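TRAP-type transporter, periplasmic component (Cupriavidus necator, PDB 4P8B) probably captures (S)-2-acetolactate in the periplasm and delivers it to the membrane components of a TRAP transporter. Local coordinates at residues 34-39 against 89-94; 77-82 against 174-179; 129-134 against 329-334; 145-150 against 263-268. All coordinates share one frame; numbering follows the deposited sequence.

Interaction 1: 34-39 against 89-94; sequences KMSLVL and GVIDMA. With X2X ((2S)-2-hydroxy-2-methyl-3-oxobutanoic acid), chain D.
Met-35 and Met-93, both selenomethionine, form a parallel beta bridge. It joins strands 33-36 and 93-97 inside the five-stranded mixed sheet of this periplasmic binding protein fold. Ser-36 N donates to Met-93 O (2.9 Å), and Met-93 N donates to Lys-34 O (3.1 Å). Met-93 O also receives a C-H contact from Met-35 CA at 3.2 Å. Just before the bridge a side chain joins the pairing. Asp-92 OD2 accepts from Lys-34 N at 2.8 Å, with an angle of 162° at the hydrogen, and is met on its anti side.

The side chains then split between two faces. On one, Met-35 CB and Met-93 CG meet at 3.8 Å, and both residues also touch Trp-52 of helix 44-59. On the other, Ser-36 CB sits against Ile-91 CG2 and CD1, 3.6 Å from each. Ser-36 OG is anti to its backbone N (chi1 -175°) and is hydrogen-bonded to Glu-82, at the start of helix 82-88. Beyond the strand the chain enters the ligand pocket. There Val-38 CG1 comes within 3.8 Å of ligand OAC, and Leu-39 CD2 touches the ligand methyl CAB at 3.9 Å.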
loop_
_atom_site.group_PDB
_atom_site.type_symbol
_atom_site.label_atom_id
_atom_site.label_comp_id
_atom_site.label_asym_id
_atom_site.label_seq_id
_atom_site.Cartn_x
_atom_site.Cartn_y
_atom_site.Cartn_z
ATOM N N LYS A 34 17.263 -11.082 6.416
ATOM C CA LYS A 34 16.444 -10.055 7.033
ATOM C C LYS A 34 15.318 -9.619 6.090
ATOM O O LYS A 34 15.584 -9.158 4.988
ATOM C CB LYS A 34 17.333 -8.861 7.380
ATOM C CG LYS A 34 18.558 -9.217 8.168
ATOM C CD LYS A 34 19.309 -7.964 8.543
ATOM C CE LYS A 34 20.562 -8.306 9.322
ATOM N NZ LYS A 34 21.497 -7.155 9.326
HETATM N N MSE A 35 14.065 -9.718 6.552
HETATM C CA MSE A 35 12.905 -9.262 5.779
HETATM C C MSE A 35 12.318 -7.996 6.399
HETATM O O MSE A 35 11.900 -7.972 7.568
HETATM C CB MSE A 35 11.818 -10.319 5.737
HETATM C CG MSE A 35 10.668 -9.884 4.812
HETATM SE SE MSE A 35 9.058 -10.973 4.988
HETATM C CE MSE A 35 9.812 -12.711 4.527
ATOM N N SER A 36 12.279 -6.926 5.623
ATOM C CA SER A 36 11.724 -5.678 6.099
ATOM C C SER A 36 10.212 -5.624 5.874
ATOM O O SER A 36 9.726 -6.010 4.794
ATOM C CB SER A 36 12.395 -4.507 5.379
ATOM O OG SER A 36 11.913 -3.293 5.935
ATOM N N LEU A 37 9.472 -5.130 6.879
ATOM C CA LEU A 37 8.022 -4.914 6.800
ATOM C C LEU A 37 7.709 -3.632 7.545
ATOM O O LEU A 37 8.173 -3.476 8.679
ATOM C CB LEU A 37 7.281 -6.028 7.539
ATOM C CG LEU A 37 7.495 -7.440 7.013
ATOM C CD1 LEU A 37 6.941 -8.456 8.008
ATOM C CD2 LEU A 37 6.887 -7.628 5.642
ATOM N N VAL A 38 6.870 -2.760 6.983
ATOM C CA VAL A 38 6.391 -1.628 7.771
ATOM C C VAL A 38 5.453 -2.129 8.858
ATOM O O VAL A 38 5.596 -1.747 10.013
ATOM C CB VAL A 38 5.649 -0.599 6.909
ATOM C CG1 VAL A 38 5.063 0.501 7.770
ATOM C CG2 VAL A 38 6.580 0.017 5.910
ATOM N N LEU A 39 4.525 -3.008 8.495
ATOM C CA LEU A 39 3.508 -3.536 9.418
ATOM C C LEU A 39 3.802 -4.974 9.808
ATOM O O LEU A 39 4.157 -5.798 8.953
ATOM C CB LEU A 39 2.139 -3.473 8.738
ATOM C CG LEU A 39 1.663 -2.076 8.335
ATOM C CD1 LEU A 39 0.244 -2.149 7.751
ATOM C CD2 LEU A 39 1.708 -1.126 9.528
ATOM N N GLY A 89 21.334 -3.624 -0.208
ATOM C CA GLY A 89 21.587 -4.860 0.510
ATOM C C GLY A 89 21.618 -4.751 2.029
ATOM O O GLY A 89 21.934 -5.716 2.729
ATOM N N VAL A 90 21.296 -3.577 2.560
ATOM C CA VAL A 90 21.061 -3.452 3.989
ATOM C C VAL A 90 19.872 -4.342 4.372
ATOM O O VAL A 90 19.845 -4.970 5.424
ATOM C CB VAL A 90 20.783 -1.989 4.360
ATOM C CG1 VAL A 90 20.191 -1.872 5.772
ATOM C CG2 VAL A 90 22.054 -1.169 4.224
ATOM N N ILE A 91 18.882 -4.398 3.486
ATOM C CA ILE A 91 17.736 -5.293 3.638
ATOM C C ILE A 91 17.842 -6.401 2.589
ATOM O O ILE A 91 18.074 -6.118 1.410
ATOM C CB ILE A 91 16.413 -4.519 3.425
ATOM C CG1 ILE A 91 16.249 -3.460 4.511
ATOM C CG2 ILE A 91 15.217 -5.461 3.436
ATOM C CD1 ILE A 91 15.162 -2.459 4.214
ATOM N N ASP A 92 17.630 -7.643 3.001
ATOM C CA ASP A 92 17.797 -8.778 2.084
ATOM C C ASP A 92 16.552 -9.006 1.245
ATOM O O ASP A 92 16.642 -9.374 0.067
ATOM C CB ASP A 92 18.088 -10.055 2.869
ATOM C CG ASP A 92 19.411 -10.001 3.650
ATOM O OD1 ASP A 92 20.395 -9.397 3.174
ATOM O OD2 ASP A 92 19.428 -10.584 4.738
HETATM N N MSE A 93 15.391 -8.815 1.864
HETATM C CA MSE A 93 14.120 -9.054 1.195
HETATM C C MSE A 93 13.045 -8.232 1.891
HETATM O O MSE A 93 13.258 -7.725 2.993
HETATM C CB MSE A 93 13.743 -10.540 1.173
HETATM C CG MSE A 93 13.569 -11.250 2.515
HETATM SE SE MSE A 93 14.165 -13.178 2.446
HETATM C CE MSE A 93 12.790 -13.833 1.277
ATOM N N ALA A 94 11.888 -8.077 1.270
ATOM C CA ALA A 94 10.844 -7.255 1.864
ATOM C C ALA A 94 9.496 -7.549 1.261
ATOM O O ALA A 94 9.406 -8.076 0.146
ATOM C CB ALA A 94 11.179 -5.788 1.668
HETATM O OAD X2X D . 2.277 4.373 6.264
HETATM C CAH X2X D . 1.163 3.842 5.950
HETATM O OAE X2X D . 0.082 4.502 5.995
HETATM C CAI X2X D . 1.108 2.419 5.501
HETATM C CAB X2X D . 1.429 1.536 6.687
HETATM O OAF X2X D . -0.104 2.136 4.861
HETATM C CAG X2X D . 2.167 2.299 4.453
HETATM O OAC X2X D . 3.270 1.830 4.735
HETATM C CAA X2X D . 1.901 2.780 3.067
HETATM O O HOH W 1 21.638 -5.269 7.826
#

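Interaction 2: 77-82 against 174-179; sequences GDQTRE and KLRVVG. With X2X ((2S)-2-hydroxy-2-methyl-3-oxobutanoic acid), chain D.
In the acetolactate pocket, Gln-79 of 77-82 meets Val-178 of 174-179 beside the ligand carboxylate, and Arg-176 of 174-179 grips that carboxylate. Arg-176 makes a two-pronged bond. NH1 reaches ligand OAE at 2.8 Å and NH2 reaches ligand OAD at 2.8 Å, with angles at the hydrogens of 176° and 178°. Gln-79 NE2 adds a second bond to OAD at 2.9 Å. OAD thus has a donor from each segment.

Neighbouring groups hold both side chains. Gln-79 OE1 accepts from Trp-199 N, and NE2 also donates to Asn-100 OD1, which sets the rotation of the amide. Asn-100 also bonds the ligand through ND2. Arg-176 NH2 also bonds Met-197 O. Val-178 N lies 4.1 Å above the centre of one guanidinium face. Such an arginine-carboxylate clamp is characteristic of TRAP solute-binding proteins.

The direct contact between the segments is van der Waals packing. Thr-80 CG2 meets Val-178 CG1 at 3.7 Å, its apolar pair, and Gly-179 O at 3.7 Å. The other branch of Val-178, CG2, approaches OAD at 3.6 Å. The valine therefore separates Thr-80 from the ligand.

Residues 77-82 form the loop leading into helix 82-88. Residues 174-177 are a strand paired in parallel with strand 193-196. Helix 98-101 flanks the contact through Ile-99 and Asn-100, both touching Val-178.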
loop_
_atom_site.group_PDB
_atom_site.type_symbol
_atom_site.label_atom_id
_atom_site.label_comp_id
_atom_site.label_asym_id
_atom_site.label_seq_id
_atom_site.Cartn_x
_atom_site.Cartn_y
_atom_site.Cartn_z
ATOM N N GLY A 77 12.734 3.239 10.797
ATOM C CA GLY A 77 11.357 3.662 10.588
ATOM C C GLY A 77 11.096 4.501 9.353
ATOM O O GLY A 77 9.949 4.843 9.081
ATOM N N ASP A 78 12.152 4.837 8.612
ATOM C CA ASP A 78 12.031 5.764 7.489
ATOM C C ASP A 78 11.640 4.982 6.236
ATOM O O ASP A 78 12.460 4.673 5.358
ATOM C CB ASP A 78 13.356 6.480 7.318
ATOM C CG ASP A 78 13.283 7.681 6.401
ATOM O OD1 ASP A 78 12.233 7.895 5.773
ATOM O OD2 ASP A 78 14.316 8.401 6.319
ATOM N N GLN A 79 10.361 4.653 6.137
ATOM C CA GLN A 79 9.884 3.721 5.130
ATOM C C GLN A 79 10.066 4.229 3.709
ATOM O O GLN A 79 10.102 3.431 2.759
ATOM C CB GLN A 79 8.415 3.386 5.409
ATOM C CG GLN A 79 7.452 4.578 5.274
ATOM C CD GLN A 79 6.190 4.385 6.048
ATOM O OE1 GLN A 79 6.226 4.317 7.256
ATOM N NE2 GLN A 79 5.072 4.299 5.354
ATOM N N THR A 80 10.220 5.536 3.555
ATOM C CA THR A 80 10.356 6.094 2.219
ATOM C C THR A 80 11.788 6.046 1.722
ATOM O O THR A 80 12.069 6.561 0.642
ATOM C CB THR A 80 9.773 7.522 2.084
ATOM O OG1 THR A 80 10.342 8.395 3.063
ATOM C CG2 THR A 80 8.251 7.515 2.245
ATOM N N ARG A 81 12.684 5.382 2.451
ATOM C CA ARG A 81 13.962 5.005 1.868
ATOM C C ARG A 81 14.252 3.517 2.039
ATOM O O ARG A 81 15.394 3.079 1.916
ATOM C CB ARG A 81 15.105 5.847 2.427
ATOM C CG ARG A 81 15.317 5.691 3.921
ATOM C CD ARG A 81 16.452 6.602 4.377
ATOM N NE ARG A 81 16.623 6.586 5.824
ATOM C CZ ARG A 81 17.354 5.704 6.491
ATOM N NH1 ARG A 81 18.034 4.763 5.853
ATOM N NH2 ARG A 81 17.446 5.791 7.820
ATOM N N GLU A 82 13.216 2.736 2.300
ATOM C CA GLU A 82 13.333 1.290 2.336
ATOM C C GLU A 82 13.841 0.717 1.000
ATOM O O GLU A 82 14.668 -0.197 0.995
ATOM C CB GLU A 82 11.980 0.667 2.675
ATOM C CG GLU A 82 12.037 -0.821 2.964
ATOM C CD GLU A 82 10.658 -1.483 3.053
ATOM O OE1 GLU A 82 9.815 -1.227 2.159
ATOM O OE2 GLU A 82 10.384 -2.239 3.995
ATOM N N LYS A 174 -5.917 18.944 8.604
ATOM C CA LYS A 174 -4.533 18.513 8.736
ATOM C C LYS A 174 -4.489 17.002 8.627
ATOM O O LYS A 174 -4.743 16.275 9.576
ATOM C CB LYS A 174 -3.959 18.962 10.076
ATOM C CG LYS A 174 -3.926 20.462 10.251
ATOM C CD LYS A 174 -3.335 20.836 11.625
ATOM C CE LYS A 174 -3.335 22.338 11.862
ATOM N NZ LYS A 174 -4.705 22.921 11.877
ATOM N N LEU A 175 -4.213 16.519 7.434
ATOM C CA LEU A 175 -4.271 15.091 7.177
ATOM C C LEU A 175 -2.869 14.542 7.013
ATOM O O LEU A 175 -2.073 15.079 6.262
ATOM C CB LEU A 175 -5.097 14.805 5.930
ATOM C CG LEU A 175 -6.581 15.144 6.124
ATOM C CD1 LEU A 175 -7.317 14.977 4.801
ATOM C CD2 LEU A 175 -7.204 14.282 7.220
ATOM N N ARG A 176 -2.551 13.498 7.760
ATOM C CA ARG A 176 -1.287 12.817 7.539
ATOM C C ARG A 176 -1.329 12.011 6.255
ATOM O O ARG A 176 -2.297 11.307 5.991
ATOM C CB ARG A 176 -0.968 11.907 8.726
ATOM C CG ARG A 176 0.317 11.088 8.579
ATOM C CD ARG A 176 0.001 9.757 7.942
ATOM N NE ARG A 176 1.203 8.956 7.744
ATOM C CZ ARG A 176 1.182 7.704 7.304
ATOM N NH1 ARG A 176 0.045 7.098 7.023
ATOM N NH2 ARG A 176 2.332 7.050 7.162
ATOM N N VAL A 177 -0.222 12.086 5.506
ATOM C CA VAL A 177 0.029 11.238 4.350
ATOM C C VAL A 177 1.445 10.670 4.480
ATOM O O VAL A 177 2.240 11.130 5.309
ATOM C CB VAL A 177 -0.161 12.011 3.013
ATOM C CG1 VAL A 177 -1.624 12.474 2.856
ATOM C CG2 VAL A 177 0.799 13.167 2.899
ATOM N N VAL A 178 1.777 9.690 3.652
ATOM C CA VAL A 178 3.140 9.194 3.570
ATOM C C VAL A 178 3.938 10.222 2.799
ATOM O O VAL A 178 3.371 10.946 1.967
ATOM C CB VAL A 178 3.172 7.846 2.828
ATOM C CG1 VAL A 178 4.596 7.357 2.663
ATOM C CG2 VAL A 178 2.332 6.820 3.565
ATOM N N GLY A 179 5.249 10.262 3.001
ATOM C CA GLY A 179 6.108 11.206 2.304
ATOM C C GLY A 179 6.401 10.882 0.851
ATOM O O GLY A 179 7.550 10.674 0.481
HETATM O OAD X2X D . 2.277 4.373 6.264
HETATM C CAH X2X D . 1.163 3.842 5.950
HETATM O OAE X2X D . 0.082 4.502 5.995
HETATM C CAI X2X D . 1.108 2.419 5.501
HETATM C CAB X2X D . 1.429 1.536 6.687
HETATM O OAF X2X D . -0.104 2.136 4.861
HETATM C CAG X2X D . 2.167 2.299 4.453
HETATM O OAC X2X D . 3.270 1.830 4.735
HETATM C CAA X2X D . 1.901 2.780 3.067
#

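Interaction 3: 129-134 against 329-334; sequences GEVGKS and TDLVTK
Val-131 and Leu-331 meet between two roughly antiparallel helices. The axes of segments 130-134 and 329-334 approach to 9.9 Å at an angle of 145°.

The packing contacts are few and light. Val-131 CG1 faces Leu-331 CD1 at 4.2 Å. The other branch, CG2, lies 4.1 Å from Lys-334 CB. Leu-331 CD1 also packs on the Ser-134 side chain, whose hydroxyl OG is 3.7 Å away. Val-131, which is buried, and Leu-331 both also touch Leu-110.

The second group is polar against aliphatic. The side chains of Glu-130 and Lys-334 cross at about a right angle. Glu-130 OE1 lies 3.8 Å from Lys-334 CD, and OE2 sits beside CG. The lysine is extended beyond CG, which carries its amino group past the carboxylate. OE1 and NZ end up 4.3 Å apart, too far for a salt bridge.

Water makes the polar links. One water donates to Glu-130 OE2 at 3.0 Å and to Lys-334 O at 2.7 Å. A second lies between OE1 and NZ, but its approach to OE1 is very short and that link is doubtful.

The chemistry is that of a hydrated surface contact. A small apolar patch joins helix 130-141 to the C-terminal helix 329-340, while the opposite charges probably attract each other only weakly, without direct pairing.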
loop_
_atom_site.group_PDB
_atom_site.type_symbol
_atom_site.label_atom_id
_atom_site.label_comp_id
_atom_site.label_asym_id
_atom_site.label_seq_id
_atom_site.Cartn_x
_atom_site.Cartn_y
_atom_site.Cartn_z
ATOM N N GLY A 129 -1.981 -8.122 -15.062
ATOM C CA GLY A 129 -1.917 -7.863 -16.490
ATOM C C GLY A 129 -0.624 -7.211 -16.960
ATOM O O GLY A 129 0.405 -7.282 -16.282
ATOM N N GLU A 130 -0.658 -6.578 -18.128
ATOM C CA GLU A 130 0.554 -6.022 -18.705
ATOM C C GLU A 130 1.147 -4.905 -17.849
ATOM O O GLU A 130 2.358 -4.682 -17.865
ATOM C CB GLU A 130 0.313 -5.546 -20.148
ATOM C CG GLU A 130 -0.398 -4.221 -20.306
ATOM C CD GLU A 130 -0.691 -3.892 -21.771
ATOM O OE1 GLU A 130 0.220 -4.050 -22.614
ATOM O OE2 GLU A 130 -1.834 -3.480 -22.068
ATOM N N VAL A 131 0.318 -4.201 -17.094
ATOM C CA VAL A 131 0.834 -3.112 -16.292
ATOM C C VAL A 131 1.731 -3.675 -15.194
ATOM O O VAL A 131 2.843 -3.183 -14.981
ATOM C CB VAL A 131 -0.282 -2.245 -15.706
ATOM C CG1 VAL A 131 0.255 -1.324 -14.631
ATOM C CG2 VAL A 131 -0.931 -1.440 -16.812
ATOM N N GLY A 132 1.265 -4.718 -14.509
ATOM C CA GLY A 132 2.061 -5.330 -13.456
ATOM C C GLY A 132 3.349 -5.895 -14.005
ATOM O O GLY A 132 4.415 -5.801 -13.382
ATOM N N LYS A 133 3.268 -6.485 -15.188
ATOM C CA LYS A 133 4.457 -7.048 -15.802
ATOM C C LYS A 133 5.476 -5.959 -16.129
ATOM O O LYS A 133 6.677 -6.126 -15.902
ATOM C CB LYS A 133 4.073 -7.859 -17.030
ATOM C CG LYS A 133 3.298 -9.133 -16.663
ATOM C CD LYS A 133 2.731 -9.835 -17.890
ATOM C CE LYS A 133 1.932 -11.078 -17.496
ATOM N NZ LYS A 133 0.718 -11.305 -18.341
ATOM N N SER A 134 4.995 -4.827 -16.632
ATOM C CA SER A 134 5.878 -3.714 -16.954
ATOM C C SER A 134 6.563 -3.196 -15.689
ATOM O O SER A 134 7.753 -2.903 -15.687
ATOM C CB SER A 134 5.086 -2.598 -17.645
ATOM O OG SER A 134 5.920 -1.475 -17.912
ATOM N N THR A 329 3.103 8.229 -19.674
ATOM C CA THR A 329 1.715 8.329 -20.123
ATOM C C THR A 329 1.232 7.038 -20.771
ATOM O O THR A 329 0.072 6.657 -20.649
ATOM C CB THR A 329 1.542 9.536 -21.058
ATOM O OG1 THR A 329 0.152 9.734 -21.326
ATOM C CG2 THR A 329 2.324 9.353 -22.349
ATOM N N ASP A 330 2.140 6.360 -21.478
ATOM C CA ASP A 330 1.782 5.110 -22.134
ATOM C C ASP A 330 1.453 3.995 -21.152
ATOM O O ASP A 330 0.592 3.160 -21.407
ATOM C CB ASP A 330 2.924 4.622 -23.033
ATOM C CG ASP A 330 3.259 5.579 -24.151
ATOM O OD1 ASP A 330 2.399 6.411 -24.509
ATOM O OD2 ASP A 330 4.393 5.471 -24.698
ATOM N N LEU A 331 2.133 3.978 -20.011
ATOM C CA LEU A 331 1.854 2.960 -19.007
ATOM C C LEU A 331 0.517 3.250 -18.349
ATOM O O LEU A 331 -0.268 2.342 -18.122
ATOM C CB LEU A 331 2.966 2.910 -17.956
ATOM C CG LEU A 331 2.820 1.875 -16.836
ATOM C CD1 LEU A 331 2.836 0.473 -17.417
ATOM C CD2 LEU A 331 3.918 2.054 -15.793
ATOM N N VAL A 332 0.251 4.516 -18.086
ATOM C CA VAL A 332 -1.021 4.890 -17.470
ATOM C C VAL A 332 -2.166 4.616 -18.427
ATOM O O VAL A 332 -3.232 4.133 -18.030
ATOM C CB VAL A 332 -0.988 6.354 -17.019
ATOM C CG1 VAL A 332 -2.365 6.763 -16.476
ATOM C CG2 VAL A 332 0.081 6.550 -15.940
ATOM N N THR A 333 -1.930 4.863 -19.708
ATOM C CA THR A 333 -2.951 4.608 -20.687
ATOM C C THR A 333 -3.258 3.106 -20.778
ATOM O O THR A 333 -4.418 2.701 -20.874
ATOM C CB THR A 333 -2.512 5.154 -22.021
ATOM O OG1 THR A 333 -2.413 6.583 -21.943
ATOM C CG2 THR A 333 -3.498 4.781 -23.095
ATOM N N LYS A 334 -2.220 2.270 -20.714
ATOM C CA LYS A 334 -2.437 0.824 -20.659
ATOM C C LYS A 334 -3.278 0.432 -19.437
ATOM O O LYS A 334 -4.141 -0.446 -19.528
ATOM C CB LYS A 334 -1.096 0.078 -20.646
ATOM C CG LYS A 334 -0.416 0.079 -21.996
ATOM C CD LYS A 334 1.008 -0.417 -21.910
ATOM C CE LYS A 334 1.687 -0.366 -23.280
ATOM N NZ LYS A 334 3.088 -0.894 -23.213
HETATM O O HOH W 2 -4.343 -1.759 -21.913
HETATM O O HOH W 3 2.710 -3.658 -22.433
#

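Interaction 4: 145-150 against 263-268; sequences VPLAWG and IVKQAA
Strand segment 145-150 and helix segment 263-268 run in nearly the same direction, 21° apart with their axes 7.0 Å away, and Leu-147 and Ala-148 face Lys-265 and Ala-268. These two neighbours in the strand both point toward the helix. Leu-147 has phi/psi of -122°/-30°, and both residues bond the backbone of Phe-246 on antiparallel strand 241-249. This is a classic beta bulge, and it turns two successive side chains to one face.

Leu-147 carries most of the packing. Its CD1 meets Val-264 CG1 at 4.1 Å. Its CD2 lies against the aliphatic part of Lys-265, 4.0 Å from CG. Its CB touches Ala-268 CB at 3.9 Å. Ala-148 CB reaches the same alanine methyl and comes 3.4 Å from Ala-268 O. With only methyls at Ala-148 and Ala-268, strand and helix lie close there.

The Lys-265 chain is extended beyond CG, and a water links its NZ to Pro-146 O. This water accepts from NZ at 3.0 Å and donates to Pro-146 O at 2.8 Å. Trp-253 of helix 250-255 touches both Leu-147 and Lys-265. Trp-52 of helix 44-59 packs on Ala-268 and donates through NE1 to Val-264 O.

A helix laid along an outermost strand of a mixed sheet is part of the alpha/beta layering of a periplasmic binding protein lobe.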
loop_
_atom_site.group_PDB
_atom_site.type_symbol
_atom_site.label_atom_id
_atom_site.label_comp_id
_atom_site.label_asym_id
_atom_site.label_seq_id
_atom_site.Cartn_x
_atom_site.Cartn_y
_atom_site.Cartn_z
ATOM N N VAL A 145 14.567 -7.819 -7.104
ATOM C CA VAL A 145 13.905 -8.891 -7.832
ATOM C C VAL A 145 12.485 -9.058 -7.310
ATOM O O VAL A 145 12.287 -9.493 -6.158
ATOM C CB VAL A 145 14.663 -10.211 -7.673
ATOM C CG1 VAL A 145 13.978 -11.325 -8.463
ATOM C CG2 VAL A 145 16.124 -10.059 -8.127
ATOM N N PRO A 146 11.482 -8.697 -8.128
ATOM C CA PRO A 146 10.090 -8.843 -7.702
ATOM C C PRO A 146 9.549 -10.233 -7.950
ATOM O O PRO A 146 9.822 -10.807 -9.023
ATOM C CB PRO A 146 9.359 -7.834 -8.579
ATOM C CG PRO A 146 10.114 -7.891 -9.875
ATOM C CD PRO A 146 11.571 -8.147 -9.493
ATOM N N LEU A 147 8.795 -10.777 -7.005
ATOM C CA LEU A 147 8.355 -12.163 -7.062
ATOM C C LEU A 147 6.840 -12.362 -7.021
ATOM O O LEU A 147 6.340 -13.366 -7.516
ATOM C CB LEU A 147 8.971 -12.941 -5.907
ATOM C CG LEU A 147 10.505 -12.996 -5.901
ATOM C CD1 LEU A 147 10.994 -13.746 -4.668
ATOM C CD2 LEU A 147 11.089 -13.624 -7.174
ATOM N N ALA A 148 6.118 -11.462 -6.357
ATOM C CA ALA A 148 4.679 -11.621 -6.212
ATOM C C ALA A 148 4.045 -10.339 -5.744
ATOM O O ALA A 148 4.719 -9.436 -5.253
ATOM C CB ALA A 148 4.370 -12.719 -5.216
ATOM N N TRP A 149 2.727 -10.286 -5.908
ATOM C CA TRP A 149 1.898 -9.191 -5.436
ATOM C C TRP A 149 1.092 -9.587 -4.214
ATOM O O TRP A 149 0.565 -10.701 -4.118
ATOM C CB TRP A 149 0.895 -8.763 -6.521
ATOM C CG TRP A 149 1.497 -8.207 -7.779
ATOM C CD1 TRP A 149 1.845 -8.904 -8.901
ATOM C CD2 TRP A 149 1.839 -6.847 -8.029
ATOM N NE1 TRP A 149 2.379 -8.054 -9.824
ATOM C CE2 TRP A 149 2.381 -6.786 -9.331
ATOM C CE3 TRP A 149 1.725 -5.664 -7.283
ATOM C CZ2 TRP A 149 2.825 -5.587 -9.896
ATOM C CZ3 TRP A 149 2.146 -4.484 -7.857
ATOM C CH2 TRP A 149 2.701 -4.455 -9.152
ATOM N N GLY A 150 0.982 -8.632 -3.298
ATOM C CA GLY A 150 0.020 -8.665 -2.203
ATOM C C GLY A 150 -0.825 -7.413 -2.255
ATOM O O GLY A 150 -0.943 -6.751 -3.280
ATOM N N ILE A 263 11.914 -22.092 -5.214
ATOM C CA ILE A 263 11.184 -22.281 -3.967
ATOM C C ILE A 263 10.752 -20.942 -3.351
ATOM O O ILE A 263 9.603 -20.772 -2.954
ATOM C CB ILE A 263 12.035 -23.037 -2.952
ATOM C CG1 ILE A 263 12.295 -24.441 -3.485
ATOM C CG2 ILE A 263 11.336 -23.109 -1.599
ATOM C CD1 ILE A 263 11.176 -25.398 -3.229
ATOM N N VAL A 264 11.677 -19.996 -3.280
ATOM C CA VAL A 264 11.392 -18.709 -2.660
ATOM C C VAL A 264 10.332 -17.931 -3.451
ATOM O O VAL A 264 9.439 -17.311 -2.853
ATOM C CB VAL A 264 12.680 -17.882 -2.476
ATOM C CG1 VAL A 264 12.343 -16.479 -1.952
ATOM C CG2 VAL A 264 13.609 -18.581 -1.490
ATOM N N LYS A 265 10.424 -17.978 -4.776
ATOM C CA LYS A 265 9.452 -17.346 -5.652
ATOM C C LYS A 265 8.087 -17.977 -5.475
ATOM O O LYS A 265 7.110 -17.268 -5.280
ATOM C CB LYS A 265 9.895 -17.437 -7.112
ATOM C CG LYS A 265 8.900 -16.822 -8.087
ATOM C CD LYS A 265 9.532 -16.637 -9.456
ATOM C CE LYS A 265 8.612 -15.865 -10.391
ATOM N NZ LYS A 265 9.315 -15.416 -11.630
ATOM N N GLN A 266 7.982 -19.301 -5.523
ATOM C CA GLN A 266 6.663 -19.917 -5.368
ATOM C C GLN A 266 6.088 -19.651 -3.970
ATOM O O GLN A 266 4.874 -19.500 -3.793
ATOM C CB GLN A 266 6.713 -21.423 -5.651
ATOM C CG GLN A 266 5.351 -22.086 -5.607
ATOM C CD GLN A 266 4.407 -21.542 -6.671
ATOM O OE1 GLN A 266 4.764 -21.463 -7.842
ATOM N NE2 GLN A 266 3.198 -21.161 -6.263
ATOM N N ALA A 267 6.955 -19.592 -2.971
ATOM C CA ALA A 267 6.511 -19.289 -1.622
ATOM C C ALA A 267 5.940 -17.867 -1.549
ATOM O O ALA A 267 4.926 -17.639 -0.881
ATOM C CB ALA A 267 7.644 -19.466 -0.631
ATOM N N ALA A 268 6.572 -16.928 -2.254
ATOM C CA ALA A 268 6.049 -15.561 -2.341
ATOM C C ALA A 268 4.684 -15.529 -3.049
ATOM O O ALA A 268 3.772 -14.829 -2.625
ATOM C CB ALA A 268 7.030 -14.667 -3.058
HETATM O O HOH W 4 8.753 -12.520 -10.989
#

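Interactions 1, 2 and 4 are buried, and interaction 3 lies at the surface. Interactions 1 and 4 reach the same five-stranded sheet. The first pairs strands by backbone bonds, and the second packs a helix on an outermost strand through leucine, valine and alanine side chains and the aliphatic part of a lysine. They meet where Met-93 CE packs on Val-264 CG1. Interactions 1 and 2 both border the ligand and touch through Glu-82, but polar grip on the carboxylate belongs to interaction 2, while Val-38 and Leu-39 pack apolar atoms on the ligand's keto oxygen and methyl. Interaction 3 combines a small packed patch with water-mediated polar links and touches interaction 4 where Gly-132 packs on Trp-149.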